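Long-range contacts in probable branched-chain amino acid ABC transporter, amino acid binding protein (Thermus thermophilus, PDB 3LKB), which binds valine and probably serves as the soluble receptor that delivers branched-chain amino acids to an ABC transporter: residues L134-A138 with A166-L172; M291-I296 with F329-A334; E354-I358 with T370-T374. The protein carries 2 engineered substitutions. All blocks are in the same frame, centred on the assembly; numbering follows the deposited sequence.

Interaction 1: L134-A138 with A166-L172; sequences LEYIA and AARELGL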
ATOM      1  N   LEU A 134      19.045 -24.403   2.659  1.00  9.63           N
ATOM      2  CA  LEU A 134      19.834 -25.323   1.851  1.00 11.42           C
ATOM      3  C   LEU A 134      20.253 -26.505   2.667  1.00 12.58           C
ATOM      4  O   LEU A 134      20.293 -27.616   2.126  1.00 13.39           O
ATOM      5  CB  LEU A 134      21.067 -24.678   1.239  1.00 10.43           C
ATOM      6  CG  LEU A 134      20.807 -23.586   0.190  1.00 11.55           C
ATOM      7  CD1 LEU A 134      22.099 -22.877  -0.206  1.00 11.53           C
ATOM      8  CD2 LEU A 134      20.115 -24.129  -1.034  1.00 12.25           C
ATOM      9  N   GLU A 135      20.549 -26.289   3.955  1.00 13.34           N
ATOM     10  CA  GLU A 135      20.959 -27.389   4.794  1.00 14.93           C
ATOM     11  C   GLU A 135      19.779 -28.334   4.862  1.00 14.32           C
ATOM     12  O   GLU A 135      19.902 -29.535   4.637  1.00 15.15           O
ATOM     13  CB  GLU A 135      21.304 -26.920   6.194  1.00 16.10           C
ATOM     14  CG  GLU A 135      22.739 -26.442   6.348  1.00 22.22           C
ATOM     15  CD  GLU A 135      23.160 -26.291   7.835  1.00 30.44           C
ATOM     16  OE1 GLU A 135      23.156 -25.105   8.301  1.00 32.03           O
ATOM     17  OE2 GLU A 135      23.469 -27.344   8.504  1.00 28.77           O
ATOM     18  N   TYR A 136      18.611 -27.766   5.121  1.00 14.36           N
ATOM     19  CA  TYR A 136      17.397 -28.534   5.192  1.00 13.52           C
ATOM     20  C   TYR A 136      17.196 -29.299   3.857  1.00 13.83           C
ATOM     21  O   TYR A 136      16.871 -30.479   3.879  1.00 14.28           O
ATOM     22  CB  TYR A 136      16.232 -27.600   5.505  1.00 13.61           C
ATOM     23  CG  TYR A 136      14.939 -28.324   5.677  1.00 11.77           C
ATOM     24  CD1 TYR A 136      14.456 -28.611   6.935  1.00 13.89           C
ATOM     25  CD2 TYR A 136      14.229 -28.772   4.580  1.00 12.29           C
ATOM     26  CE1 TYR A 136      13.272 -29.326   7.105  1.00 17.01           C
ATOM     27  CE2 TYR A 136      13.040 -29.472   4.730  1.00 13.47           C
ATOM     28  CZ  TYR A 136      12.587 -29.744   5.992  1.00 15.48           C
ATOM     29  OH  TYR A 136      11.434 -30.416   6.160  1.00 20.84           O
ATOM     30  N   ILE A 137      17.405 -28.652   2.708  1.00 13.08           N
ATOM     31  CA  ILE A 137      17.329 -29.372   1.441  1.00 13.33           C
ATOM     32  C   ILE A 137      18.289 -30.597   1.386  1.00 14.11           C
ATOM     33  O   ILE A 137      17.870 -31.672   0.958  1.00 13.90           O
ATOM     34  CB  ILE A 137      17.591 -28.464   0.220  1.00 12.96           C
ATOM     35  CG1 ILE A 137      16.425 -27.506  -0.012  1.00 11.43           C
ATOM     36  CG2 ILE A 137      17.837 -29.328  -1.048  1.00 11.40           C
ATOM     37  CD1 ILE A 137      16.800 -26.281  -0.861  1.00  7.76           C
ATOM     38  N   ALA A 138      19.554 -30.412   1.789  1.00 14.92           N
ATOM     39  CA  ALA A 138      20.587 -31.460   1.665  1.00 17.18           C
ATOM     40  C   ALA A 138      20.290 -32.636   2.611  1.00 18.08           C
ATOM     41  O   ALA A 138      20.561 -33.759   2.278  1.00 18.51           O
ATOM     42  CB  ALA A 138      22.006 -30.891   1.909  1.00 15.85           C
ATOM     43  N   ALA A 166      27.547 -22.191  -0.039  1.00 19.62           N
ATOM     44  CA  ALA A 166      26.930 -23.226   0.789  1.00 17.99           C
ATOM     45  C   ALA A 166      26.497 -24.425  -0.044  1.00 17.25           C
ATOM     46  O   ALA A 166      26.677 -25.548   0.386  1.00 15.88           O
ATOM     47  CB  ALA A 166      25.739 -22.665   1.608  1.00 18.01           C
ATOM     48  N   ALA A 167      25.946 -24.187  -1.233  1.00 17.07           N
ATOM     49  CA  ALA A 167      25.494 -25.276  -2.094  1.00 18.07           C
ATOM     50  C   ALA A 167      26.656 -26.159  -2.465  1.00 19.61           C
ATOM     51  O   ALA A 167      26.558 -27.388  -2.454  1.00 19.21           O
ATOM     52  CB  ALA A 167      24.857 -24.754  -3.332  1.00 17.61           C
ATOM     53  N   ARG A 168      27.769 -25.513  -2.764  1.00 21.60           N
ATOM     54  CA  ARG A 168      28.968 -26.212  -3.074  1.00 24.70           C
ATOM     55  C   ARG A 168      29.342 -27.101  -1.875  1.00 24.52           C
ATOM     56  O   ARG A 168      29.578 -28.305  -2.036  1.00 24.54           O
ATOM     57  CB  ARG A 168      30.076 -25.219  -3.476  1.00 25.90           C
ATOM     58  CG  ARG A 168      31.483 -25.729  -3.206  1.00 32.04           C
ATOM     59  CD  ARG A 168      32.551 -24.633  -3.414  1.00 43.44           C
ATOM     60  NE  ARG A 168      33.889 -25.161  -3.756  1.00 49.38           N
ATOM     61  CZ  ARG A 168      34.682 -25.889  -2.955  1.00 53.60           C
ATOM     62  NH1 ARG A 168      34.301 -26.258  -1.713  1.00 52.51           N
ATOM     63  NH2 ARG A 168      35.876 -26.276  -3.419  1.00 55.26           N
ATOM     64  N   GLU A 169      29.343 -26.535  -0.676  1.00 24.33           N
ATOM     65  CA  GLU A 169      29.810 -27.294   0.488  1.00 25.31           C
ATOM     66  C   GLU A 169      28.953 -28.510   0.795  1.00 24.84           C
ATOM     67  O   GLU A 169      29.448 -29.498   1.329  1.00 25.05           O
ATOM     68  CB  GLU A 169      29.902 -26.406   1.724  1.00 26.35           C
ATOM     69  CG  GLU A 169      31.116 -25.492   1.740  1.00 31.37           C
ATOM     70  CD  GLU A 169      32.373 -26.204   2.246  1.00 38.84           C
ATOM     71  OE1 GLU A 169      32.229 -27.183   3.023  1.00 43.60           O
ATOM     72  OE2 GLU A 169      33.496 -25.800   1.869  1.00 40.55           O
ATOM     73  N   LEU A 170      27.670 -28.422   0.448  1.00 24.28           N
ATOM     74  CA  LEU A 170      26.650 -29.419   0.773  1.00 22.93           C
ATOM     75  C   LEU A 170      26.477 -30.439  -0.334  1.00 22.25           C
ATOM     76  O   LEU A 170      25.722 -31.387  -0.181  1.00 22.60           O
ATOM     77  CB  LEU A 170      25.296 -28.726   0.968  1.00 22.20           C
ATOM     78  CG  LEU A 170      25.111 -27.905   2.231  1.00 22.45           C
ATOM     79  CD1 LEU A 170      23.900 -27.046   2.037  1.00 18.89           C
ATOM     80  CD2 LEU A 170      25.004 -28.782   3.525  1.00 22.88           C
ATOM     81  N   GLY A 171      27.126 -30.200  -1.460  1.00 21.56           N
ATOM     82  CA  GLY A 171      26.984 -31.046  -2.624  1.00 21.21           C
ATOM     83  C   GLY A 171      25.686 -30.848  -3.394  1.00 21.61           C
ATOM     84  O   GLY A 171      25.202 -31.804  -4.016  1.00 22.71           O
ATOM     85  N   LEU A 172      25.109 -29.638  -3.363  1.00 20.63           N
ATOM     86  CA  LEU A 172      23.866 -29.362  -4.097  1.00 19.77           C
ATOM     87  C   LEU A 172      24.204 -28.649  -5.377  1.00 20.10           C
ATOM     88  O   LEU A 172      25.249 -28.039  -5.503  1.00 19.88           O
ATOM     89  CB  LEU A 172      22.929 -28.474  -3.290  1.00 19.09           C
ATOM     90  CG  LEU A 172      22.552 -28.910  -1.871  1.00 19.22           C
ATOM     91  CD1 LEU A 172      21.623 -27.885  -1.248  1.00 16.84           C
ATOM     92  CD2 LEU A 172      21.930 -30.306  -1.795  1.00 15.87           C
TER

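Interaction 2: M291-I296 with F329-A334; sequences MLAAAI and FKPGFA. Engineered in segment 291-296: Ala293 (natural residue Val), Ala295 (natural residue Ser).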
ATOM      1  N   MET A 291       7.426  -4.056  14.980  1.00  6.39           N
ATOM      2  CA  MET A 291       7.212  -3.826  16.400  1.00  7.29           C
ATOM      3  C   MET A 291       8.514  -4.171  17.143  1.00  7.62           C
ATOM      4  O   MET A 291       8.916  -3.484  18.098  1.00  7.23           O
ATOM      5  CB  MET A 291       6.005  -4.631  16.923  1.00  6.22           C
ATOM      6  CG  MET A 291       5.572  -4.186  18.305  1.00  7.94           C
ATOM      7  SD  MET A 291       3.913  -4.731  18.804  1.00  2.00           S
ATOM      8  CE  MET A 291       3.103  -3.676  17.610  1.00  2.00           C
ATOM      9  N   LEU A 292       9.197  -5.220  16.702  1.00  7.25           N
ATOM     10  CA  LEU A 292      10.471  -5.532  17.351  1.00  7.16           C
ATOM     11  C   LEU A 292      11.472  -4.366  17.127  1.00  6.71           C
ATOM     12  O   LEU A 292      12.101  -3.912  18.064  1.00  7.46           O
ATOM     13  CB  LEU A 292      11.023  -6.890  16.858  1.00  6.57           C
ATOM     14  CG  LEU A 292      12.454  -7.228  17.275  1.00  8.23           C
ATOM     15  CD1 LEU A 292      12.494  -7.406  18.806  1.00  4.02           C
ATOM     16  CD2 LEU A 292      13.075  -8.466  16.542  1.00  6.54           C
ATOM     17  N   ALA A 293      11.585  -3.856  15.907  1.00  6.27           N
ATOM     18  CA  ALA A 293      12.519  -2.789  15.623  1.00  6.22           C
ATOM     19  C   ALA A 293      12.178  -1.562  16.470  1.00  7.63           C
ATOM     20  O   ALA A 293      13.082  -0.985  17.087  1.00  8.29           O
ATOM     21  CB  ALA A 293      12.475  -2.430  14.175  1.00  5.46           C
ATOM     22  N   ALA A 294      10.909  -1.134  16.487  1.00  6.65           N
ATOM     23  CA  ALA A 294      10.542   0.028  17.296  1.00  7.10           C
ATOM     24  C   ALA A 294      10.760  -0.262  18.794  1.00  8.03           C
ATOM     25  O   ALA A 294      11.227   0.609  19.543  1.00  7.19           O
ATOM     26  CB  ALA A 294       9.106   0.397  17.065  1.00  6.63           C
ATOM     27  N   ALA A 295      10.408  -1.475  19.221  1.00  8.06           N
ATOM     28  CA  ALA A 295      10.626  -1.885  20.620  1.00  8.65           C
ATOM     29  C   ALA A 295      12.101  -1.827  21.016  1.00  9.04           C
ATOM     30  O   ALA A 295      12.420  -1.348  22.097  1.00 10.18           O
ATOM     31  CB  ALA A 295      10.059  -3.286  20.878  1.00  8.10           C
ATOM     32  N   ILE A 296      12.999  -2.278  20.136  1.00  9.46           N
ATOM     33  CA  ILE A 296      14.425  -2.207  20.423  1.00  8.81           C
ATOM     34  C   ILE A 296      14.842  -0.740  20.642  1.00  9.96           C
ATOM     35  O   ILE A 296      15.459  -0.422  21.685  1.00  9.93           O
ATOM     36  CB  ILE A 296      15.295  -2.916  19.376  1.00  8.08           C
ATOM     37  CG1 ILE A 296      14.935  -4.399  19.335  1.00  6.73           C
ATOM     38  CG2 ILE A 296      16.827  -2.723  19.698  1.00  6.23           C
ATOM     39  CD1 ILE A 296      15.725  -5.270  18.339  1.00  2.00           C
ATOM     40  N   PHE A 329      17.417  -7.891  26.090  1.00 14.44           N
ATOM     41  CA  PHE A 329      16.066  -7.442  25.927  1.00 15.49           C
ATOM     42  C   PHE A 329      15.223  -8.640  25.458  1.00 16.34           C
ATOM     43  O   PHE A 329      15.522  -9.297  24.450  1.00 15.77           O
ATOM     44  CB  PHE A 329      16.043  -6.227  24.966  1.00 15.64           C
ATOM     45  CG  PHE A 329      14.687  -5.654  24.722  1.00 12.14           C
ATOM     46  CD1 PHE A 329      13.821  -5.372  25.781  1.00 12.97           C
ATOM     47  CD2 PHE A 329      14.288  -5.352  23.422  1.00 11.48           C
ATOM     48  CE1 PHE A 329      12.541  -4.835  25.548  1.00  8.01           C
ATOM     49  CE2 PHE A 329      13.025  -4.812  23.154  1.00  7.32           C
ATOM     50  CZ  PHE A 329      12.145  -4.558  24.222  1.00  9.56           C
ATOM     51  N   LYS A 330      14.202  -8.960  26.241  1.00 17.27           N
ATOM     52  CA  LYS A 330      13.364 -10.077  25.920  1.00 18.49           C
ATOM     53  C   LYS A 330      11.911  -9.658  25.743  1.00 16.81           C
ATOM     54  O   LYS A 330      11.085  -9.912  26.591  1.00 18.20           O
ATOM     55  CB  LYS A 330      13.534 -11.193  26.953  1.00 19.23           C
ATOM     56  CG  LYS A 330      13.886 -10.729  28.375  1.00 27.48           C
ATOM     57  CD  LYS A 330      12.705 -10.035  29.168  1.00 35.67           C
ATOM     58  CE  LYS A 330      12.657 -10.413  30.696  1.00 39.26           C
ATOM     59  NZ  LYS A 330      11.697 -11.551  30.994  1.00 39.03           N
ATOM     60  N   PRO A 331      11.583  -9.009  24.624  1.00 15.59           N
ATOM     61  CA  PRO A 331      10.150  -8.655  24.489  1.00 14.27           C
ATOM     62  C   PRO A 331       9.236  -9.850  24.092  1.00 12.91           C
ATOM     63  O   PRO A 331       8.039  -9.748  24.208  1.00 13.65           O
ATOM     64  CB  PRO A 331      10.169  -7.592  23.402  1.00 14.16           C
ATOM     65  CG  PRO A 331      11.379  -8.010  22.517  1.00 15.19           C
ATOM     66  CD  PRO A 331      12.387  -8.608  23.450  1.00 14.44           C
ATOM     67  N   GLY A 332       9.792 -10.977  23.657  1.00 11.63           N
ATOM     68  CA  GLY A 332       8.990 -12.100  23.168  1.00  9.85           C
ATOM     69  C   GLY A 332       8.540 -11.945  21.718  1.00  9.87           C
ATOM     70  O   GLY A 332       7.503 -12.420  21.354  1.00  8.58           O
ATOM     71  N   PHE A 333       9.318 -11.275  20.871  1.00 10.02           N
ATOM     72  CA  PHE A 333       8.935 -11.204  19.444  1.00 10.53           C
ATOM     73  C   PHE A 333       9.611 -12.248  18.577  1.00 10.64           C
ATOM     74  O   PHE A 333       9.002 -12.763  17.614  1.00 11.20           O
ATOM     75  CB  PHE A 333       9.180  -9.823  18.847  1.00 10.12           C
ATOM     76  CG  PHE A 333       8.269  -8.792  19.372  1.00  9.36           C
ATOM     77  CD1 PHE A 333       6.900  -8.916  19.196  1.00 10.83           C
ATOM     78  CD2 PHE A 333       8.759  -7.697  20.034  1.00  8.38           C
ATOM     79  CE1 PHE A 333       6.038  -7.930  19.644  1.00 11.83           C
ATOM     80  CE2 PHE A 333       7.909  -6.707  20.506  1.00  9.01           C
ATOM     81  CZ  PHE A 333       6.554  -6.825  20.327  1.00 12.11           C
ATOM     82  N   ALA A 334      10.847 -12.574  18.930  1.00  9.78           N
ATOM     83  CA  ALA A 334      11.642 -13.504  18.165  1.00  9.88           C
ATOM     84  C   ALA A 334      12.045 -14.631  19.063  1.00 10.13           C
ATOM     85  O   ALA A 334      12.075 -14.458  20.286  1.00 11.63           O
ATOM     86  CB  ALA A 334      12.910 -12.802  17.598  1.00  9.05           C
TER

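Interaction 3: E354-I358 with T370-T374; sequences EGLRI and TEPFT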
ATOM      1  N   GLU A 354      19.831 -14.246  17.132  1.00 13.33           N
ATOM      2  CA  GLU A 354      20.677 -15.043  16.265  1.00 13.39           C
ATOM      3  C   GLU A 354      20.059 -16.412  15.861  1.00 12.63           C
ATOM      4  O   GLU A 354      20.566 -17.086  14.957  1.00 13.09           O
ATOM      5  CB  GLU A 354      22.090 -15.178  16.889  1.00 13.45           C
ATOM      6  CG  GLU A 354      22.248 -16.154  18.069  1.00 15.92           C
ATOM      7  CD  GLU A 354      21.495 -15.771  19.378  1.00 20.79           C
ATOM      8  OE1 GLU A 354      21.032 -14.597  19.540  1.00 17.00           O
ATOM      9  OE2 GLU A 354      21.403 -16.680  20.252  1.00 22.71           O
ATOM     10  N   GLY A 355      18.993 -16.831  16.532  1.00 11.89           N
ATOM     11  CA  GLY A 355      18.299 -18.059  16.145  1.00 10.44           C
ATOM     12  C   GLY A 355      17.171 -17.848  15.142  1.00 11.09           C
ATOM     13  O   GLY A 355      16.586 -16.741  15.015  1.00 10.31           O
ATOM     14  N   LEU A 356      16.876 -18.918  14.407  1.00 10.74           N
ATOM     15  CA  LEU A 356      15.786 -18.940  13.448  1.00 10.45           C
ATOM     16  C   LEU A 356      15.225 -20.351  13.481  1.00  9.79           C
ATOM     17  O   LEU A 356      15.829 -21.232  14.113  1.00  9.52           O
ATOM     18  CB  LEU A 356      16.247 -18.521  12.033  1.00 10.91           C
ATOM     19  CG  LEU A 356      17.477 -19.204  11.420  1.00 13.20           C
ATOM     20  CD1 LEU A 356      17.237 -20.641  11.174  1.00 13.95           C
ATOM     21  CD2 LEU A 356      17.832 -18.543  10.121  1.00 14.83           C
ATOM     22  N   ARG A 357      14.066 -20.547  12.859  1.00  7.74           N
ATOM     23  CA  ARG A 357      13.534 -21.879  12.645  1.00  6.71           C
ATOM     24  C   ARG A 357      13.082 -21.998  11.195  1.00  6.99           C
ATOM     25  O   ARG A 357      12.982 -20.993  10.472  1.00  6.34           O
ATOM     26  CB  ARG A 357      12.296 -22.142  13.549  1.00  8.34           C
ATOM     27  CG  ARG A 357      12.434 -21.837  15.047  1.00  4.31           C
ATOM     28  CD  ARG A 357      11.121 -22.057  15.741  1.00  5.20           C
ATOM     29  NE  ARG A 357      10.201 -20.934  15.563  1.00  6.24           N
ATOM     30  CZ  ARG A 357       8.981 -20.853  16.103  1.00  5.48           C
ATOM     31  NH1 ARG A 357       8.530 -21.855  16.870  1.00  5.49           N
ATOM     32  NH2 ARG A 357       8.208 -19.776  15.863  1.00  2.00           N
ATOM     33  N   ILE A 358      12.857 -23.231  10.759  1.00  6.65           N
ATOM     34  CA  ILE A 358      12.135 -23.478   9.536  1.00  7.12           C
ATOM     35  C   ILE A 358      10.696 -23.847   9.908  1.00  8.21           C
ATOM     36  O   ILE A 358      10.448 -24.685  10.794  1.00  7.75           O
ATOM     37  CB  ILE A 358      12.784 -24.624   8.723  1.00  8.30           C
ATOM     38  CG1 ILE A 358      14.308 -24.428   8.546  1.00  8.76           C
ATOM     39  CG2 ILE A 358      12.050 -24.940   7.412  1.00  4.75           C
ATOM     40  CD1 ILE A 358      14.701 -23.212   7.939  1.00 14.84           C
ATOM     41  N   THR A 370      11.134 -27.112  13.202  1.00 16.03           N
ATOM     42  CA  THR A 370      12.421 -27.191  13.938  1.00 15.01           C
ATOM     43  C   THR A 370      12.363 -26.458  15.301  1.00 16.05           C
ATOM     44  O   THR A 370      11.395 -25.748  15.619  1.00 16.84           O
ATOM     45  CB  THR A 370      13.699 -26.695  13.125  1.00 13.59           C
ATOM     46  OG1 THR A 370      13.594 -25.307  12.828  1.00 11.40           O
ATOM     47  CG2 THR A 370      13.927 -27.437  11.855  1.00 10.49           C
ATOM     48  N   GLU A 371      13.382 -26.701  16.115  1.00 16.62           N
ATOM     49  CA  GLU A 371      13.716 -25.885  17.266  1.00 16.86           C
ATOM     50  C   GLU A 371      14.567 -24.685  16.791  1.00 15.03           C
ATOM     51  O   GLU A 371      15.115 -24.715  15.683  1.00 13.04           O
ATOM     52  CB  GLU A 371      14.509 -26.763  18.214  1.00 18.19           C
ATOM     53  CG  GLU A 371      13.735 -27.240  19.424  1.00 26.62           C
ATOM     54  CD  GLU A 371      13.999 -26.306  20.637  1.00 39.61           C
ATOM     55  OE1 GLU A 371      15.006 -25.511  20.600  1.00 44.42           O
ATOM     56  OE2 GLU A 371      13.209 -26.353  21.617  1.00 40.45           O
ATOM     57  N   PRO A 372      14.644 -23.594  17.601  1.00 14.00           N
ATOM     58  CA  PRO A 372      15.510 -22.483  17.171  1.00 12.94           C
ATOM     59  C   PRO A 372      16.935 -22.982  16.995  1.00 13.06           C
ATOM     60  O   PRO A 372      17.368 -23.774  17.825  1.00 14.62           O
ATOM     61  CB  PRO A 372      15.432 -21.528  18.342  1.00 13.11           C
ATOM     62  CG  PRO A 372      14.000 -21.775  18.910  1.00 12.92           C
ATOM     63  CD  PRO A 372      13.850 -23.247  18.797  1.00 13.01           C
ATOM     64  N   PHE A 373      17.631 -22.566  15.933  1.00 11.14           N
ATOM     65  CA  PHE A 373      19.012 -22.930  15.713  1.00 10.98           C
ATOM     66  C   PHE A 373      19.803 -21.827  14.956  1.00 10.57           C
ATOM     67  O   PHE A 373      19.202 -20.958  14.317  1.00  9.59           O
ATOM     68  CB  PHE A 373      19.111 -24.315  15.018  1.00 11.38           C
ATOM     69  CG  PHE A 373      18.679 -24.324  13.544  1.00 10.71           C
ATOM     70  CD1 PHE A 373      19.643 -24.310  12.534  1.00  8.73           C
ATOM     71  CD2 PHE A 373      17.309 -24.375  13.177  1.00  9.38           C
ATOM     72  CE1 PHE A 373      19.277 -24.308  11.163  1.00  8.50           C
ATOM     73  CE2 PHE A 373      16.899 -24.349  11.810  1.00  7.18           C
ATOM     74  CZ  PHE A 373      17.897 -24.313  10.799  1.00  9.08           C
ATOM     75  N   THR A 374      21.130 -21.854  15.085  1.00 10.51           N
ATOM     76  CA  THR A 374      22.035 -21.001  14.304  1.00 11.76           C
ATOM     77  C   THR A 374      22.751 -21.868  13.303  1.00 11.88           C
ATOM     78  O   THR A 374      22.951 -23.070  13.554  1.00 13.45           O
ATOM     79  CB  THR A 374      23.091 -20.265  15.163  1.00 12.73           C
ATOM     80  OG1 THR A 374      23.959 -21.217  15.792  1.00 12.91           O
ATOM     81  CG2 THR A 374      22.426 -19.363  16.230  1.00 10.58           C
TER
HETATM   82  O   HOH W   1       9.591 -24.433  17.818  1.00 26.79           O

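Interaction 1: L134-A138 with A166-L172
Leu134 and Ala138 of helix 126-140 meet Leu170 and Leu172, at and just past the end of helix 160-170, in a buried apolar helix-to-helix contact on one layer of an alpha/beta lobe of this periplasmic binding protein. Helix 160-170 is the main helix of the beta-alpha-beta crossover between the adjacent parallel strands 145-150 and 173-179. The two helix segments run side by side in nearly the same direction, their axes 10.2 Å apart at an angle of 23°. Leu134 CD1 reaches across to Ala166 CB, at 4.1 Å. Farther on, one methyl each from Leu170 and Leu172 rests on the Leu134 carbonyl, Leu172 CD1 lying 3.6 Å from Leu134 O. That oxygen already accepts the helical bond from Ala138 N, so the methyls simply cover it. Beneath the helices Leu134 and Leu172 both reach Val146 of strand 145-150, while Leu377 of helix 376-383 covers Leu170. Gly171, with positive phi (76°), ends helix 160-170 in a Schellman motif, in which Leu172 N turns back to Ala167 O at 2.8 Å. This turn brings Leu172 in beside Leu170, and its CG, set beside its own backbone N (chi1 -54°), sends both methyls toward the other helix. Ala138 CB then fits between the two leucines, 3.8 Å from Leu172 CD2 and 4.0 Å from Leu170 CD2.

Interaction 2: M291-I296 with F329-A334
A Met-aromatic contact between Met291 and Phe333 belongs to the seam where helix 285-308 of this periplasmic binding protein fold is covered by the long loop that leads from helix 313-321 to strand 357-362. Tyr34 of helix 21-41 also touches Met291 and Ala295. From the loop side, Phe329, Pro331 and Phe333 lean on the helix, and the joint is made by apolar packing. Phe333 lays its ring against Met291, Leu292 and Ala295. Met291 crosses it at about a right angle: CG is 3.5 Å from Phe333 CZ, and SD lies 4.8 Å from the ring centroid, 64° off the normal, in an oblique approach. With CG anti to the backbone N (chi1 -167°), the methionine runs past the far end of the ring before bending at the sulfur. The backbone of Leu292 takes one face, its N 4.1 Å above the plane of the Phe333 ring and toward the rim. The leucine side chain slides past the phenylalanine in the opposite direction, and its CD1 fills the angle between Phe333 CD2 and Pro331 CG, 3.9 Å from each. Ala295, an engineered residue that is serine in the natural protein, lies within reach of both aromatic rings; its CB is 4.0 Å from Phe329 CE2 and 4.1 Å from Phe333 CE2. Glu342 holds the loop itself, its carboxylate accepting bonds from the backbone N of Gly332, Phe333 and Ala334. Phe329 brings CE2 to the Ala295 carbonyl and CD2 toward Ile296 CG1, and Pro331 of its own loop backs it, with CD 3.7 Å above the centre of the Phe329 ring.

Interaction 3: E354-I358 with T370-T374
Thr370 opens the contact by offering its hydroxyl to the backbone of Ile358: Ile358 N donates to Thr370 OG1 over 3.0 Å, nearly straight at 163°. OG1 stands between its own backbone N and carbonyl carbon (chi1 64°) and gives its own proton in a weak bond to Glu371 O while it takes the N-H of Ile358. A valine in its place would probably leave Ile358 N without this acceptor and Glu371 O without its weak donor. The Thr370 carbonyl is tied to the opposite segment through a water, which donates to Thr370 O at 3.1 Å and accepts from Arg357 NH1 at 2.9 Å; NH2 of the same arginine forms a salt bridge with Glu260. After Glu371, Pro372 packs against Arg357 CG, and its CA makes a CH...O contact of 3.3 Å with Leu356 O. Phe373 forms a single antiparallel, hydrogen-bonded bridge with Leu356, its N 2.9 Å from Leu356 O and its O 3.1 Å from Leu356 N. Its ring folds back over this pair, taking Leu356 CD1 onto one face in a CH-pi contact, 4.0 Å from the centroid, and Ile358 CG1 at its edge. Thr374 closes the series with CG2 against Glu354 CG. Backbone pairing thus shifts between Val369, bonded to Ile358, and Phe373, and in that step the Thr370 hydroxyl and the water meet the polar backbone groups.

Interactions 1 and 3 lie on the same side of the chain's centre, 17 Å apart between centres, and share helix 126-140: its Ala132 and Leu133 touch Phe373 and Ile358 of interaction 3, while Leu134 to Ala138 serve interaction 1. Helix 376-383, which follows residues 370-374, brings Leu377 onto Leu170. Interaction 2 is 32 Å from interaction 1 and 17 Å from interaction 3 between centres; Phe255 touches Leu292 and, through its O, takes a weak bond from Arg357. The bound valine is about 13 Å from the Leu292 side chain. The sodium ion, held by Asp344, Thr351 and Gly352, lies about 4 Å from the Glu354 side chain and about 9 Å from that of Ile296.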